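Local structure of zonadhesin (Komagataella phaffii, 5FX8) at residues A19-W24 and L112-Q117; P51-F56 and H127-E132; K154-V159 and E301-A306. The protein is a putative adhesin that may take part in cell-cell interaction, possibly meeting other proteins through salt bridges and hydrogen bonds. One frame throughout, in Å; residues are numbered along the deposited sequence.

Contact 1 (A19-W24 and L112-Q117); sequences AYLSDW and LKLSEQ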
loop_
_atom_site.group_PDB
_atom_site.type_symbol
_atom_site.label_atom_id
_atom_site.label_comp_id
_atom_site.label_asym_id
_atom_site.label_seq_id
_atom_site.Cartn_x
_atom_site.Cartn_y
_atom_site.Cartn_z
ATOM N N ALA C 19 -41.404 38.499 2.876
ATOM C CA ALA C 19 -42.337 37.396 2.863
ATOM C C ALA C 19 -41.956 36.414 1.774
ATOM O O ALA C 19 -41.318 36.782 0.792
ATOM C CB ALA C 19 -43.759 37.888 2.636
ATOM N N TYR C 20 -42.344 35.157 1.972
ATOM C CA TYR C 20 -42.342 34.136 0.938
ATOM C C TYR C 20 -43.645 34.190 0.153
ATOM O O TYR C 20 -44.662 34.685 0.628
ATOM C CB TYR C 20 -42.187 32.742 1.540
ATOM C CG TYR C 20 -40.857 32.462 2.136
ATOM C CD1 TYR C 20 -39.731 33.147 1.715
ATOM C CD2 TYR C 20 -40.712 31.510 3.113
ATOM C CE1 TYR C 20 -38.502 32.885 2.259
ATOM C CE2 TYR C 20 -39.472 31.239 3.669
ATOM C CZ TYR C 20 -38.379 31.929 3.236
ATOM O OH TYR C 20 -37.152 31.684 3.777
ATOM N N LEU C 21 -43.613 33.657 -1.062
ATOM C CA LEU C 21 -44.843 33.616 -1.824
ATOM C C LEU C 21 -45.874 32.738 -1.153
ATOM O O LEU C 21 -47.062 32.858 -1.456
ATOM C CB LEU C 21 -44.585 33.109 -3.231
ATOM C CG LEU C 21 -43.785 33.976 -4.189
ATOM C CD1 LEU C 21 -43.571 33.207 -5.470
ATOM C CD2 LEU C 21 -44.537 35.240 -4.463
ATOM N N SER C 22 -45.442 31.862 -0.247
ATOM C CA SER C 22 -46.301 30.873 0.382
ATOM C C SER C 22 -46.858 31.335 1.721
ATOM O O SER C 22 -47.597 30.580 2.358
ATOM C CB SER C 22 -45.528 29.564 0.574
ATOM O OG SER C 22 -44.534 29.693 1.575
ATOM N N ASP C 23 -46.541 32.551 2.141
ATOM C CA ASP C 23 -46.835 33.024 3.476
ATOM C C ASP C 23 -48.298 33.413 3.647
ATOM O O ASP C 23 -49.004 33.735 2.688
ATOM C CB ASP C 23 -45.954 34.212 3.804
ATOM C CG ASP C 23 -44.545 33.810 4.084
ATOM O OD1 ASP C 23 -44.298 32.589 4.228
ATOM O OD2 ASP C 23 -43.696 34.712 4.191
ATOM N N TRP C 24 -48.747 33.355 4.899
ATOM C CA TRP C 24 -49.943 34.058 5.328
ATOM C C TRP C 24 -49.599 35.530 5.505
ATOM O O TRP C 24 -48.640 35.868 6.206
ATOM C CB TRP C 24 -50.477 33.509 6.649
ATOM C CG TRP C 24 -51.046 32.145 6.626
ATOM C CD1 TRP C 24 -50.449 31.005 7.066
ATOM C CD2 TRP C 24 -52.354 31.766 6.187
ATOM N NE1 TRP C 24 -51.287 29.932 6.899
ATOM C CE2 TRP C 24 -52.467 30.375 6.368
ATOM C CE3 TRP C 24 -53.431 32.460 5.636
ATOM C CZ2 TRP C 24 -53.611 29.677 6.020
ATOM C CZ3 TRP C 24 -54.561 31.766 5.288
ATOM C CH2 TRP C 24 -54.646 30.395 5.480
ATOM N N LEU C 112 -54.498 36.319 4.786
ATOM C CA LEU C 112 -54.759 35.942 3.410
ATOM C C LEU C 112 -53.528 35.260 2.831
ATOM O O LEU C 112 -52.414 35.410 3.331
ATOM C CB LEU C 112 -55.128 37.170 2.566
ATOM C CG LEU C 112 -56.232 38.036 3.155
ATOM C CD1 LEU C 112 -56.528 39.219 2.280
ATOM C CD2 LEU C 112 -57.459 37.215 3.277
ATOM N N LYS C 113 -53.746 34.497 1.774
ATOM C CA LYS C 113 -52.687 33.909 0.972
ATOM C C LYS C 113 -52.650 34.582 -0.393
ATOM O O LYS C 113 -53.644 35.138 -0.862
ATOM C CB LYS C 113 -52.904 32.410 0.789
ATOM C CG LYS C 113 -52.763 31.578 2.035
ATOM C CD LYS C 113 -51.365 31.662 2.629
ATOM C CE LYS C 113 -50.994 30.385 3.375
ATOM N NZ LYS C 113 -50.925 29.197 2.451
ATOM N N LEU C 114 -51.498 34.516 -1.046
ATOM C CA LEU C 114 -51.416 34.983 -2.418
ATOM C C LEU C 114 -52.062 33.966 -3.344
ATOM O O LEU C 114 -51.936 32.764 -3.140
ATOM C CB LEU C 114 -49.964 35.218 -2.813
ATOM C CG LEU C 114 -49.316 36.480 -2.240
ATOM C CD1 LEU C 114 -47.833 36.406 -2.410
ATOM C CD2 LEU C 114 -49.854 37.707 -2.935
ATOM N N SER C 115 -52.763 34.448 -4.363
ATOM C CA SER C 115 -53.405 33.546 -5.312
ATOM C C SER C 115 -52.386 32.765 -6.142
ATOM O O SER C 115 -51.264 33.209 -6.378
ATOM C CB SER C 115 -54.316 34.323 -6.255
ATOM O OG SER C 115 -53.573 35.224 -7.049
ATOM N N GLU C 116 -52.805 31.592 -6.615
ATOM C CA GLU C 116 -51.966 30.839 -7.535
ATOM C C GLU C 116 -51.653 31.665 -8.765
ATOM O O GLU C 116 -50.493 31.776 -9.171
ATOM C CB GLU C 116 -52.650 29.541 -7.938
ATOM C CG GLU C 116 -52.413 28.364 -7.019
ATOM C CD GLU C 116 -52.791 27.060 -7.689
ATOM O OE1 GLU C 116 -54.001 26.803 -7.870
ATOM O OE2 GLU C 116 -51.878 26.302 -8.068
ATOM N N GLN C 117 -52.686 32.270 -9.359
ATOM C CA GLN C 117 -52.511 33.035 -10.589
ATOM C C GLN C 117 -51.393 34.054 -10.442
ATOM O O GLN C 117 -50.604 34.268 -11.371
ATOM C CB GLN C 117 -53.826 33.717 -10.967
ATOM C CG GLN C 117 -53.787 34.541 -12.255
ATOM C CD GLN C 117 -54.817 34.083 -13.281
ATOM O OE1 GLN C 117 -56.005 33.961 -12.974
ATOM N NE2 GLN C 117 -54.363 33.818 -14.504
HETATM O O HOH W 1 -49.307 33.014 -0.105
#
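Trp-24 and Lys-113 make the close half of this contact, where a type I beta turn, Tyr-20 to Asp-23, sits beside the end of strand 101-114 in the first cohesin-like domain. The turn carries the chain from strand 18-19 to strand 25-31. Lys-113 lays its aliphatic chain over one face of the indole, with CE 3.3 Å above the ring plane. Its CG is on the six-membered ring, 3.7 Å from Trp-24 CZ3, while CE has moved on to the five-membered ring. Two bends shape that path: chi2 (-62°) turns CD aside, and chi4 (64°) sets NZ. The amine then stands 4.6 Å from the centroid of the five-membered ring, 20° off its normal, a cation-pi contact that adds to the CH-pi contact of CE. Arg-308 makes a second cation-pi contact with the same indole.

Toward Ser-22, an exposed residue, the fit is looser: only its carbonyl O approaches Lys-113, at CE and NZ. The two leucine side chains meet at one methyl pair, Leu-21 CD2 against Leu-114 CD1 at 4.1 Å, while Leu-114 also packs on Leu-54 and Phe-25. No direct hydrogen bond joins the two backbones. Within the turn, Asp-23 OD2 accepts from Tyr-20 N, and it also takes a salt bridge from Arg-13. What spans the two segments is one ordered water, which donates to Leu-21 O (2.6 Å) and Asp-23 O (2.9 Å) and accepts from Leu-114 N at 2.8 Å.

Contact 2 (P51-F56 and H127-E132); sequences PNELEF and HTFDFE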
loop_
_atom_site.group_PDB
_atom_site.type_symbol
_atom_site.label_atom_id
_atom_site.label_comp_id
_atom_site.label_asym_id
_atom_site.label_seq_id
_atom_site.Cartn_x
_atom_site.Cartn_y
_atom_site.Cartn_z
ATOM N N PRO C 51 -57.174 43.598 -3.286
ATOM C CA PRO C 51 -56.593 43.299 -4.599
ATOM C C PRO C 51 -56.678 41.822 -4.932
ATOM O O PRO C 51 -56.553 40.967 -4.066
ATOM C CB PRO C 51 -55.139 43.751 -4.449
ATOM C CG PRO C 51 -54.896 43.796 -3.006
ATOM C CD PRO C 51 -56.183 44.173 -2.369
ATOM N N ASN C 52 -56.872 41.525 -6.215
ATOM C CA ASN C 52 -57.115 40.145 -6.631
ATOM C C ASN C 52 -55.992 39.189 -6.248
ATOM O O ASN C 52 -56.218 37.981 -6.221
ATOM C CB ASN C 52 -57.338 40.091 -8.134
ATOM C CG ASN C 52 -58.456 40.990 -8.565
ATOM O OD1 ASN C 52 -59.429 41.150 -7.834
ATOM N ND2 ASN C 52 -58.326 41.606 -9.735
ATOM N N GLU C 53 -54.793 39.689 -5.959
ATOM C CA GLU C 53 -53.703 38.783 -5.656
ATOM C C GLU C 53 -53.847 38.173 -4.270
ATOM O O GLU C 53 -53.241 37.129 -4.007
ATOM C CB GLU C 53 -52.352 39.497 -5.804
ATOM C CG GLU C 53 -52.248 40.822 -5.098
ATOM C CD GLU C 53 -52.604 41.976 -5.980
ATOM O OE1 GLU C 53 -53.511 41.837 -6.819
ATOM O OE2 GLU C 53 -51.953 43.022 -5.844
ATOM N N LEU C 54 -54.648 38.792 -3.394
ATOM C CA LEU C 54 -54.962 38.266 -2.071
ATOM C C LEU C 54 -56.248 37.453 -2.099
ATOM O O LEU C 54 -57.164 37.733 -2.864
ATOM C CB LEU C 54 -55.084 39.395 -1.059
ATOM C CG LEU C 54 -53.826 40.239 -0.912
ATOM C CD1 LEU C 54 -54.037 41.301 0.085
ATOM C CD2 LEU C 54 -52.680 39.388 -0.497
ATOM N N GLU C 55 -56.294 36.418 -1.276
ATOM C CA GLU C 55 -57.436 35.523 -1.240
ATOM C C GLU C 55 -57.692 35.078 0.187
ATOM O O GLU C 55 -56.768 34.949 0.986
ATOM C CB GLU C 55 -57.218 34.308 -2.137
ATOM C CG GLU C 55 -57.237 34.653 -3.612
ATOM C CD GLU C 55 -57.286 33.442 -4.502
ATOM O OE1 GLU C 55 -56.796 32.375 -4.079
ATOM O OE2 GLU C 55 -57.824 33.558 -5.624
ATOM N N PHE C 56 -58.963 34.886 0.508
ATOM C CA PHE C 56 -59.342 34.229 1.747
ATOM C C PHE C 56 -59.205 32.742 1.548
ATOM O O PHE C 56 -59.418 32.254 0.442
ATOM C CB PHE C 56 -60.779 34.552 2.123
ATOM C CG PHE C 56 -60.947 35.873 2.760
ATOM C CD1 PHE C 56 -60.827 36.008 4.115
ATOM C CD2 PHE C 56 -61.223 36.974 2.009
ATOM C CE1 PHE C 56 -60.983 37.202 4.710
ATOM C CE2 PHE C 56 -61.366 38.175 2.598
ATOM C CZ PHE C 56 -61.248 38.288 3.965
ATOM N N HIS C 127 -43.530 44.288 -3.970
ATOM C CA HIS C 127 -44.874 44.269 -4.523
ATOM C C HIS C 127 -45.760 45.116 -3.636
ATOM O O HIS C 127 -45.708 44.980 -2.412
ATOM C CB HIS C 127 -45.413 42.854 -4.581
ATOM C CG HIS C 127 -46.792 42.757 -5.132
ATOM N ND1 HIS C 127 -47.057 42.830 -6.480
ATOM C CD2 HIS C 127 -47.985 42.572 -4.521
ATOM C CE1 HIS C 127 -48.354 42.691 -6.680
ATOM N NE2 HIS C 127 -48.941 42.538 -5.506
ATOM N N THR C 128 -46.562 45.988 -4.232
ATOM C CA THR C 128 -47.493 46.812 -3.475
ATOM C C THR C 128 -48.907 46.315 -3.702
ATOM O O THR C 128 -49.255 45.897 -4.807
ATOM C CB THR C 128 -47.418 48.273 -3.878
ATOM O OG1 THR C 128 -48.186 48.444 -5.072
ATOM C CG2 THR C 128 -45.982 48.687 -4.117
ATOM N N PHE C 129 -49.711 46.349 -2.648
ATOM C CA PHE C 129 -51.105 45.929 -2.713
ATOM C C PHE C 129 -51.964 47.174 -2.668
ATOM O O PHE C 129 -51.766 48.026 -1.803
ATOM C CB PHE C 129 -51.485 45.017 -1.545
ATOM C CG PHE C 129 -50.606 43.827 -1.359
ATOM C CD1 PHE C 129 -50.820 42.678 -2.087
ATOM C CD2 PHE C 129 -49.610 43.836 -0.416
ATOM C CE1 PHE C 129 -50.048 41.586 -1.895
ATOM C CE2 PHE C 129 -48.837 42.744 -0.224
ATOM C CZ PHE C 129 -49.055 41.619 -0.960
ATOM N N ASP C 130 -52.904 47.286 -3.592
ATOM C CA ASP C 130 -53.767 48.460 -3.677
ATOM C C ASP C 130 -55.129 48.150 -3.060
ATOM O O ASP C 130 -55.897 47.354 -3.602
ATOM C CB ASP C 130 -53.917 48.905 -5.129
ATOM C CG ASP C 130 -52.639 49.444 -5.703
ATOM O OD1 ASP C 130 -51.804 49.930 -4.920
ATOM O OD2 ASP C 130 -52.465 49.377 -6.938
ATOM N N PHE C 131 -55.432 48.785 -1.935
ATOM C CA PHE C 131 -56.769 48.753 -1.345
ATOM C C PHE C 131 -57.478 50.076 -1.648
ATOM O O PHE C 131 -56.967 51.153 -1.320
ATOM C CB PHE C 131 -56.695 48.505 0.163
ATOM C CG PHE C 131 -55.995 47.230 0.529
ATOM C CD1 PHE C 131 -54.627 47.212 0.729
ATOM C CD2 PHE C 131 -56.695 46.050 0.656
ATOM C CE1 PHE C 131 -53.981 46.063 1.040
ATOM C CE2 PHE C 131 -56.048 44.895 0.974
ATOM C CZ PHE C 131 -54.684 44.902 1.160
ATOM N N GLU C 132 -58.640 49.997 -2.285
ATOM C CA GLU C 132 -59.414 51.177 -2.646
ATOM C C GLU C 132 -60.573 51.367 -1.678
ATOM O O GLU C 132 -61.367 50.447 -1.455
ATOM C CB GLU C 132 -59.917 51.076 -4.082
ATOM C CG GLU C 132 -58.793 51.188 -5.095
ATOM C CD GLU C 132 -59.229 51.785 -6.414
ATOM O OE1 GLU C 132 -60.399 52.211 -6.523
ATOM O OE2 GLU C 132 -58.399 51.824 -7.349
HETATM O O HOH W 2 -52.475 45.734 -6.093
#
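Pro-51 and Asp-130 bring the two backbones closest, CA to CA 6.0 Å, where a type I turn from Pro-51 to Leu-54 lies against strand 126-132 of the first cohesin-like domain. Pro-51 rests its CD over one face of the Phe-131 ring, 3.8 Å from the centroid, a CH-pi contact. Its CG meets Phe-129 CB. Leu-54 forks between the two aromatics: CD2 goes to Phe-129 CE1 (3.7 Å) and CD1 to Phe-131 CZ (3.8 Å), crossing each side chain at about a right angle. Beyond them, Leu-112 and Leu-114 pack on Leu-54 from strand 101-114.

Glu-53 turns to the polar flank. With CG between the backbone N and the carbonyl carbon (chi1 50°), it passes the edge of the Phe-129 ring and meets His-127 tip to tip. His-127 NE2 donates to OE2 at 3.1 Å, approaching from above the carboxylate plane, and the ring and carboxylate planes stand 64° apart. A water also donates to OE2 and accepts from Asp-130 N. The contact thus joins an aromatic, aliphatic interior to a polar margin, and the carboxylate would be expected to favour a protonated, positively charged His-127.

Contact 3 (K154-V159 and E301-A306); sequences KLSNAV and EPFYRA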
loop_
_atom_site.group_PDB
_atom_site.type_symbol
_atom_site.label_atom_id
_atom_site.label_comp_id
_atom_site.label_asym_id
_atom_site.label_seq_id
_atom_site.Cartn_x
_atom_site.Cartn_y
_atom_site.Cartn_z
ATOM N N LYS C 154 -37.981 25.550 7.255
ATOM C CA LYS C 154 -39.130 24.660 7.335
ATOM C C LYS C 154 -40.256 25.240 6.483
ATOM O O LYS C 154 -40.467 26.449 6.490
ATOM C CB LYS C 154 -39.573 24.506 8.787
ATOM C CG LYS C 154 -40.227 23.186 9.056
ATOM C CD LYS C 154 -41.511 23.328 9.782
ATOM C CE LYS C 154 -41.292 23.926 11.111
ATOM N NZ LYS C 154 -42.580 23.989 11.826
ATOM N N LEU C 155 -40.970 24.399 5.734
ATOM C CA LEU C 155 -42.064 24.843 4.868
ATOM C C LEU C 155 -43.304 23.976 5.076
ATOM O O LEU C 155 -43.181 22.775 5.312
ATOM C CB LEU C 155 -41.644 24.812 3.387
ATOM C CG LEU C 155 -40.413 25.650 3.008
ATOM C CD1 LEU C 155 -40.078 25.507 1.544
ATOM C CD2 LEU C 155 -40.589 27.108 3.338
ATOM N N SER C 156 -44.500 24.581 5.005
ATOM C CA SER C 156 -45.783 23.888 5.136
ATOM C C SER C 156 -46.456 23.796 3.779
ATOM O O SER C 156 -46.333 24.697 2.955
ATOM C CB SER C 156 -46.765 24.612 6.073
ATOM O OG SER C 156 -46.247 24.928 7.348
ATOM N N ASN C 157 -47.206 22.732 3.549
ATOM C CA ASN C 157 -48.019 22.646 2.345
ATOM C C ASN C 157 -49.296 21.916 2.696
ATOM O O ASN C 157 -49.253 20.758 3.107
ATOM C CB ASN C 157 -47.304 21.920 1.208
ATOM C CG ASN C 157 -46.104 22.690 0.666
ATOM O OD1 ASN C 157 -46.252 23.642 -0.107
ATOM N ND2 ASN C 157 -44.899 22.257 1.052
ATOM N N ALA C 158 -50.431 22.571 2.542
ATOM C CA ALA C 158 -51.682 21.878 2.788
ATOM C C ALA C 158 -51.892 20.818 1.718
ATOM O O ALA C 158 -51.728 21.088 0.528
ATOM C CB ALA C 158 -52.843 22.862 2.794
ATOM N N VAL C 159 -52.243 19.605 2.129
ATOM C CA VAL C 159 -52.639 18.569 1.191
ATOM C C VAL C 159 -53.934 17.933 1.690
ATOM O O VAL C 159 -54.434 18.241 2.770
ATOM C CB VAL C 159 -51.526 17.519 0.983
ATOM C CG1 VAL C 159 -50.256 18.208 0.541
ATOM C CG2 VAL C 159 -51.257 16.744 2.256
ATOM N N GLU C 301 -42.537 27.153 13.488
ATOM C CA GLU C 301 -43.659 27.745 12.764
ATOM C C GLU C 301 -44.857 26.790 12.734
ATOM O O GLU C 301 -44.702 25.631 12.320
ATOM C CB GLU C 301 -43.244 28.120 11.343
ATOM C CG GLU C 301 -44.163 29.124 10.654
ATOM C CD GLU C 301 -44.041 29.098 9.131
ATOM O OE1 GLU C 301 -43.204 28.319 8.614
ATOM O OE2 GLU C 301 -44.788 29.852 8.453
ATOM N N PRO C 302 -46.056 27.226 13.184
ATOM C CA PRO C 302 -47.260 26.387 13.123
ATOM C C PRO C 302 -47.813 26.216 11.726
ATOM O O PRO C 302 -47.343 26.846 10.779
ATOM C CB PRO C 302 -48.273 27.155 13.979
ATOM C CG PRO C 302 -47.523 28.114 14.720
ATOM C CD PRO C 302 -46.303 28.456 13.934
ATOM N N PHE C 303 -48.835 25.380 11.604
ATOM C CA PHE C 303 -49.577 25.203 10.370
ATOM C C PHE C 303 -51.014 25.653 10.569
ATOM O O PHE C 303 -51.618 25.413 11.618
ATOM C CB PHE C 303 -49.557 23.759 9.913
ATOM C CG PHE C 303 -50.408 23.486 8.714
ATOM C CD1 PHE C 303 -50.046 23.954 7.479
ATOM C CD2 PHE C 303 -51.549 22.725 8.818
ATOM C CE1 PHE C 303 -50.807 23.685 6.384
ATOM C CE2 PHE C 303 -52.315 22.455 7.721
ATOM C CZ PHE C 303 -51.944 22.932 6.507
ATOM N N TYR C 304 -51.551 26.311 9.549
ATOM C CA TYR C 304 -52.878 26.900 9.596
ATOM C C TYR C 304 -53.641 26.461 8.364
ATOM O O TYR C 304 -53.084 26.392 7.265
ATOM C CB TYR C 304 -52.812 28.415 9.661
ATOM C CG TYR C 304 -52.198 28.982 10.920
ATOM C CD1 TYR C 304 -52.840 28.849 12.147
ATOM C CD2 TYR C 304 -51.008 29.687 10.879
ATOM C CE1 TYR C 304 -52.308 29.377 13.281
ATOM C CE2 TYR C 304 -50.466 30.221 12.016
ATOM C CZ TYR C 304 -51.127 30.063 13.212
ATOM O OH TYR C 304 -50.619 30.585 14.369
ATOM N N ARG C 305 -54.907 26.132 8.548
ATOM C CA ARG C 305 -55.690 25.670 7.424
ATOM C C ARG C 305 -56.598 26.735 6.832
ATOM O O ARG C 305 -57.009 26.594 5.683
ATOM C CB ARG C 305 -56.508 24.444 7.830
ATOM C CG ARG C 305 -55.635 23.267 8.173
ATOM C CD ARG C 305 -56.429 22.067 8.587
ATOM N NE ARG C 305 -56.448 21.043 7.557
ATOM C CZ ARG C 305 -56.929 19.826 7.746
ATOM N NH1 ARG C 305 -57.421 19.497 8.927
ATOM N NH2 ARG C 305 -56.918 18.943 6.765
ATOM N N ALA C 306 -56.903 27.801 7.557
ATOM C CA ALA C 306 -57.878 28.760 7.072
ATOM C C ALA C 306 -57.432 30.175 7.396
ATOM O O ALA C 306 -56.575 30.398 8.243
ATOM C CB ALA C 306 -59.254 28.484 7.676
#
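Two edge strands of the second cohesin-like domain, 153-158 and 294-304, face each other here across a beta sandwich built from two five-stranded antiparallel sheets. They run in the same direction, Lys-154 level with Glu-301 and Ser-156 with Phe-303, whose CA atoms are 6.6 Å apart. No backbone hydrogen bond joins them; side chains fill the interval.

Phe-303 is the main apolar piece. Its CG is anti to the backbone N (chi1 175°), and the ring reaches strand 153-158 with its CD1, CE1 and CZ atoms. Ser-156 CB comes obliquely to CD1 at 3.6 Å, whereas Ala-158 CB meets CZ at the ring edge, near the ring plane, at 3.8 Å. Val-163 and Val-276, one from each sheet, also touch Phe-303, placing it in the interior between them.

At the other end of the contact, Lys-154 carries the polar link. Its chain bends at chi2 and chi3, and the buried amine is held by two acceptors, Asn-278 OD1 and the backbone carbonyl of Glu-301. The Glu-301 carboxylate is not the partner: OE1 stays 5.4 Å from NZ, a distance at which some electrostatic attraction may remain, though there is no salt bridge. The bond across the strands is instead Lys-154 NZ to Glu-301 O, 2.7 Å long, with the amine in the carbonyl plane on a lone pair and a C=O...N angle of 136°.

Contacts 1 and 2 belong to the first cohesin-like domain, their centres 11 Å apart, and their segments alternate along the chain: 19-24, 51-56, 112-117, 127-132. Neighbouring strands 54-55 and 101-114 tie them together by backbone pairing of Glu-55 with Lys-113, which Glu-53 with Ser-115 continues just past the strand ends. Contact 3 follows in sequence, in the second cohesin-like domain. Its centre is about 12 Å from that of contact 1 but 22 Å from that of contact 2, which it does not touch. Contact 1 therefore sits at the junction, its side chains packing directly against contact 3: Trp-24 on Tyr-304 and, through CH2, on the carbonyl O of Ala-306, and Tyr-20 on Leu-155.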